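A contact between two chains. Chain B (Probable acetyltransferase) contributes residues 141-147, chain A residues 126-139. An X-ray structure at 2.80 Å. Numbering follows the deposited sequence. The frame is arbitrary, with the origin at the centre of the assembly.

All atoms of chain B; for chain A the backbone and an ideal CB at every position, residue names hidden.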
# COMPACT_ATOMS: atom_id res chain seq x y z
N PHE B 141 -2.94 5.00 -13.57
CA PHE B 141 -3.17 3.64 -13.12
C PHE B 141 -4.64 3.23 -13.10
O PHE B 141 -5.54 4.06 -13.14
CB PHE B 141 -2.58 3.46 -11.72
CG PHE B 141 -1.09 3.59 -11.68
CD1 PHE B 141 -0.28 2.56 -12.13
CD2 PHE B 141 -0.49 4.75 -11.20
CE1 PHE B 141 1.10 2.66 -12.10
CE2 PHE B 141 0.90 4.87 -11.17
CZ PHE B 141 1.70 3.82 -11.62
N LYS B 142 -4.86 1.92 -13.04
CA LYS B 142 -6.19 1.34 -12.98
C LYS B 142 -6.20 0.54 -11.68
O LYS B 142 -5.31 -0.29 -11.45
CB LYS B 142 -6.41 0.45 -14.20
CG LYS B 142 -7.81 -0.11 -14.33
CD LYS B 142 -8.10 -0.51 -15.78
CE LYS B 142 -8.14 0.70 -16.70
NZ LYS B 142 -8.69 0.39 -18.05
N ASN B 143 -7.19 0.77 -10.82
CA ASN B 143 -7.22 0.10 -9.52
C ASN B 143 -8.26 -0.98 -9.24
O ASN B 143 -9.45 -0.82 -9.49
CB ASN B 143 -7.27 1.17 -8.43
CG ASN B 143 -6.15 2.19 -8.59
OD1 ASN B 143 -6.25 3.14 -9.37
ND2 ASN B 143 -5.05 1.98 -7.85
N TYR B 144 -7.79 -2.09 -8.67
CA TYR B 144 -8.64 -3.22 -8.35
C TYR B 144 -8.65 -3.64 -6.88
O TYR B 144 -7.70 -3.40 -6.13
CB TYR B 144 -8.24 -4.44 -9.20
CG TYR B 144 -8.19 -4.17 -10.68
CD1 TYR B 144 -7.06 -3.59 -11.26
CD2 TYR B 144 -9.26 -4.50 -11.50
CE1 TYR B 144 -7.02 -3.35 -12.64
CE2 TYR B 144 -9.22 -4.27 -12.86
CZ TYR B 144 -8.10 -3.69 -13.43
OH TYR B 144 -8.07 -3.46 -14.78
N THR B 145 -9.75 -4.28 -6.50
CA THR B 145 -9.99 -4.78 -5.16
C THR B 145 -10.46 -6.21 -5.37
O THR B 145 -10.85 -6.59 -6.47
CB THR B 145 -11.14 -4.03 -4.46
OG1 THR B 145 -11.24 -2.70 -4.99
CG2 THR B 145 -10.91 -3.97 -2.96
N LEU B 146 -10.45 -6.98 -4.30
CA LEU B 146 -10.89 -8.36 -4.35
C LEU B 146 -11.26 -8.74 -2.92
O LEU B 146 -10.38 -8.95 -2.09
CB LEU B 146 -9.75 -9.22 -4.87
CG LEU B 146 -10.01 -10.68 -5.25
CD1 LEU B 146 -8.87 -11.16 -6.12
CD2 LEU B 146 -10.13 -11.53 -4.00
N PRO B 147 -12.56 -8.82 -2.61
CA PRO B 147 -13.00 -9.18 -1.26
C PRO B 147 -12.39 -10.50 -0.80
O PRO B 147 -12.28 -11.44 -1.59
CB PRO B 147 -14.52 -9.27 -1.40
CG PRO B 147 -14.80 -8.24 -2.46
CD PRO B 147 -13.71 -8.50 -3.47
N UNK A 126 -1.86 -7.75 -18.33
CA UNK A 126 -1.74 -7.73 -16.87
C UNK A 126 -3.10 -7.63 -16.18
O UNK A 126 -3.41 -8.40 -15.26
CB UNK A 126 -0.85 -6.56 -16.43
N UNK A 127 -3.91 -6.67 -16.63
CA UNK A 127 -5.23 -6.44 -16.08
C UNK A 127 -6.17 -7.62 -16.28
O UNK A 127 -7.01 -7.91 -15.43
CB UNK A 127 -5.84 -5.18 -16.71
N UNK A 128 -6.03 -8.31 -17.41
CA UNK A 128 -6.88 -9.45 -17.71
C UNK A 128 -6.63 -10.56 -16.68
O UNK A 128 -7.57 -11.12 -16.12
CB UNK A 128 -6.62 -9.96 -19.13
N UNK A 129 -5.36 -10.86 -16.44
CA UNK A 129 -4.97 -11.88 -15.48
C UNK A 129 -5.56 -11.56 -14.11
O UNK A 129 -6.12 -12.44 -13.44
CB UNK A 129 -3.45 -11.99 -15.40
N UNK A 130 -5.45 -10.30 -13.69
CA UNK A 130 -5.99 -9.88 -12.40
C UNK A 130 -7.49 -10.12 -12.31
O UNK A 130 -7.99 -10.64 -11.30
CB UNK A 130 -5.69 -8.40 -12.16
N UNK A 131 -8.21 -9.73 -13.35
CA UNK A 131 -9.66 -9.88 -13.41
C UNK A 131 -10.07 -11.35 -13.33
O UNK A 131 -11.09 -11.70 -12.72
CB UNK A 131 -10.20 -9.25 -14.69
N UNK A 132 -9.25 -12.20 -13.94
CA UNK A 132 -9.52 -13.63 -13.97
C UNK A 132 -9.25 -14.32 -12.64
O UNK A 132 -9.48 -15.52 -12.50
CB UNK A 132 -8.68 -14.29 -15.07
N UNK A 133 -8.76 -13.59 -11.65
CA UNK A 133 -8.51 -14.21 -10.36
C UNK A 133 -9.32 -13.54 -9.27
O UNK A 133 -9.02 -13.69 -8.08
CB UNK A 133 -7.02 -14.16 -10.02
N UNK A 134 -10.35 -12.80 -9.68
CA UNK A 134 -11.20 -12.14 -8.71
C UNK A 134 -11.30 -10.63 -8.80
O UNK A 134 -12.39 -10.09 -8.95
CB UNK A 134 -10.71 -12.50 -7.31
N UNK A 135 -10.16 -9.95 -8.72
CA UNK A 135 -10.10 -8.49 -8.77
C UNK A 135 -11.15 -7.77 -9.61
O UNK A 135 -11.47 -8.17 -10.73
CB UNK A 135 -8.72 -8.09 -9.29
N UNK A 136 -11.69 -6.68 -9.05
CA UNK A 136 -12.68 -5.87 -9.74
C UNK A 136 -12.27 -4.40 -9.61
O UNK A 136 -11.56 -4.03 -8.69
CB UNK A 136 -14.08 -6.11 -9.17
N UNK A 137 -12.73 -3.58 -10.54
CA UNK A 137 -12.41 -2.16 -10.54
C UNK A 137 -13.59 -1.35 -9.98
O UNK A 137 -14.18 -0.54 -10.70
CB UNK A 137 -12.06 -1.69 -11.95
N UNK A 138 -13.92 -1.57 -8.71
CA UNK A 138 -15.05 -0.87 -8.07
C UNK A 138 -15.07 0.62 -8.42
O UNK A 138 -14.23 1.38 -7.96
CB UNK A 138 -14.98 -1.04 -6.55
N UNK A 139 -16.07 1.01 -9.20
CA UNK A 139 -16.21 2.40 -9.63
C UNK A 139 -16.91 3.31 -8.62
O UNK A 139 -17.20 4.46 -8.92
CB UNK A 139 -16.98 2.44 -10.95

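Strand 141-147 of chain B lies against the helix of chain A through 131 and, after a turn, the extended run around 135-137. Positions 126, 128, 129 and 132 have no atom of strand 141-147 within 5.5 Å of the ideal CB, so this contact leaves their identity open; they are A:Ala126, A:Lys128, A:Val129 and A:Ser132, the last returning its OG to A:Val129 O (2.6 Å).

At position 127 the CB points toward chain B, 3.4 Å from B:Tyr144 OH and 5.3 Å from B:Lys142 CD. A medium-length polar or amphipathic side chain would suit. The residue is A:Gln127, whose CB packs on the tyrosine hydroxyl while its NE2 reaches 3.1 Å from B:Lys142 CD. Position 130 also points toward chain B, but its CB is 5.1 Å from B:Tyr144 CD1, and many residues would fit; A:Tyr130 makes no close contact.

The ideal CB at 131 points sideways, 5.4 Å from B:Tyr144 CE2, so a long side chain could reach the hydroxyl. A:Glu131 does, its OE2 lying 3.5 Å from B:Tyr144 OH. Position 133 is also sideways, its ideal CB 5.3 Å from B:Leu146 CD1, so many side chains fit; A:Ile133 meets B:Leu146 most closely through its backbone, with O 3.2 Å from B:Leu146 CD1.

Position 134 is the most restrictive. Its phi/psi of 121/-57° would jam a CB against the preceding carbonyl, which alone calls for glycine; the ideal CB also falls 2.6 Å from B:Leu146 CD1, a clash that reinforces this. A:Gly134 closes the type I turn begun at A:Glu131.

At position 135 the CB lies 3.7 Å from B:Tyr144 CB and 4.4 Å from B:Leu146 CD1, an apolar setting for a large aliphatic or aromatic group. A:Phe135 receives B:Leu146 CD1 over one ring face, 3.7 Å from the ring centroid, and its CD2 touches B:Tyr144 CB at 3.6 Å.

At position 136 B:Thr145 N and O meet the backbone, and the CB points away; a long polar or charged chain, among others, would suit. A:Arg136 forms a single antiparallel bridge through main-chain atoms: A:Arg136 N donates to B:Thr145 O (2.7 Å), and B:Thr145 N to A:Arg136 O (2.9 Å).

At position 137 the CB sits sideways, 3.9 Å from B:Tyr144 CE2 and 5.1 Å from B:Lys142 CG. An extended polar or acidic chain could run toward the lysine. A:Glu137 does so, its OE1 3.1 Å from B:Lys142 CD but 4.4 Å from B:Lys142 NZ, beyond a salt bridge.

The ideal CB at 138 points sideways, 4.4 Å from B:Thr145 OG1, and small or polar residues would fit; A:Asp138 hydrogen-bonds through OD1 elsewhere in the structure. Position 139 points away into space free of this strand and is A:Gln139.

Chain A 126-139: AQKVYESIGFREDQ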
# COMPACT_ATOMS: atom_id res chain seq x y z
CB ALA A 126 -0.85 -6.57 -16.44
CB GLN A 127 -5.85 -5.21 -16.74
CG GLN A 127 -4.97 -4.00 -16.72
CD GLN A 127 -5.51 -2.89 -17.59
OE1 GLN A 127 -5.93 -3.14 -18.72
NE2 GLN A 127 -5.49 -1.67 -17.08
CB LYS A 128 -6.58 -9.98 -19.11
CG LYS A 128 -7.69 -10.87 -19.68
CD LYS A 128 -7.13 -11.99 -20.56
CE LYS A 128 -6.42 -13.04 -19.71
NZ LYS A 128 -7.35 -13.64 -18.72
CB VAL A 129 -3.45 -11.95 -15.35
CG1 VAL A 129 -3.05 -12.97 -14.30
CG2 VAL A 129 -2.84 -12.28 -16.69
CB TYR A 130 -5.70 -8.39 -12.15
CG TYR A 130 -4.28 -8.12 -11.73
CD1 TYR A 130 -3.68 -8.88 -10.73
CD2 TYR A 130 -3.52 -7.11 -12.33
CE1 TYR A 130 -2.38 -8.66 -10.33
CE2 TYR A 130 -2.21 -6.88 -11.94
CZ TYR A 130 -1.65 -7.66 -10.94
OH TYR A 130 -0.36 -7.44 -10.51
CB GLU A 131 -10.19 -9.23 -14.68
CG GLU A 131 -10.13 -7.70 -14.60
CD GLU A 131 -10.53 -6.99 -15.88
OE1 GLU A 131 -11.64 -7.25 -16.41
OE2 GLU A 131 -9.74 -6.14 -16.35
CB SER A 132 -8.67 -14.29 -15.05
OG SER A 132 -7.32 -14.36 -14.65
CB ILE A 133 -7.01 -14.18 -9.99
CG1 ILE A 133 -6.56 -12.74 -9.72
CG2 ILE A 133 -6.18 -14.78 -11.12
CD1 ILE A 133 -5.12 -12.66 -9.26
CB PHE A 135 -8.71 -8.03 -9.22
CG PHE A 135 -7.66 -8.18 -8.17
CD1 PHE A 135 -6.78 -9.26 -8.20
CD2 PHE A 135 -7.57 -7.26 -7.13
CE1 PHE A 135 -5.83 -9.42 -7.20
CE2 PHE A 135 -6.63 -7.40 -6.12
CZ PHE A 135 -5.75 -8.48 -6.15
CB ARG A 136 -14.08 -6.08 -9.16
CG ARG A 136 -14.68 -7.45 -9.41
CD ARG A 136 -16.11 -7.55 -8.88
NE ARG A 136 -17.06 -6.74 -9.64
CZ ARG A 136 -17.44 -7.00 -10.89
NH1 ARG A 136 -16.96 -8.06 -11.53
NH2 ARG A 136 -18.32 -6.21 -11.50
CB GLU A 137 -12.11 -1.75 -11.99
CG GLU A 137 -11.51 -0.37 -12.19
CD GLU A 137 -11.28 -0.07 -13.67
OE1 GLU A 137 -10.83 -0.98 -14.40
OE2 GLU A 137 -11.55 1.08 -14.09
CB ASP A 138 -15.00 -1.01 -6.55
CG ASP A 138 -16.24 -0.44 -5.87
OD1 ASP A 138 -16.89 0.43 -6.49
OD2 ASP A 138 -16.56 -0.86 -4.74
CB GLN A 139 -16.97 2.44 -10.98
CG GLN A 139 -16.25 1.73 -12.14
CD GLN A 139 -15.39 2.67 -13.00
OE1 GLN A 139 -15.92 3.57 -13.66
NE2 GLN A 139 -14.07 2.46 -12.98
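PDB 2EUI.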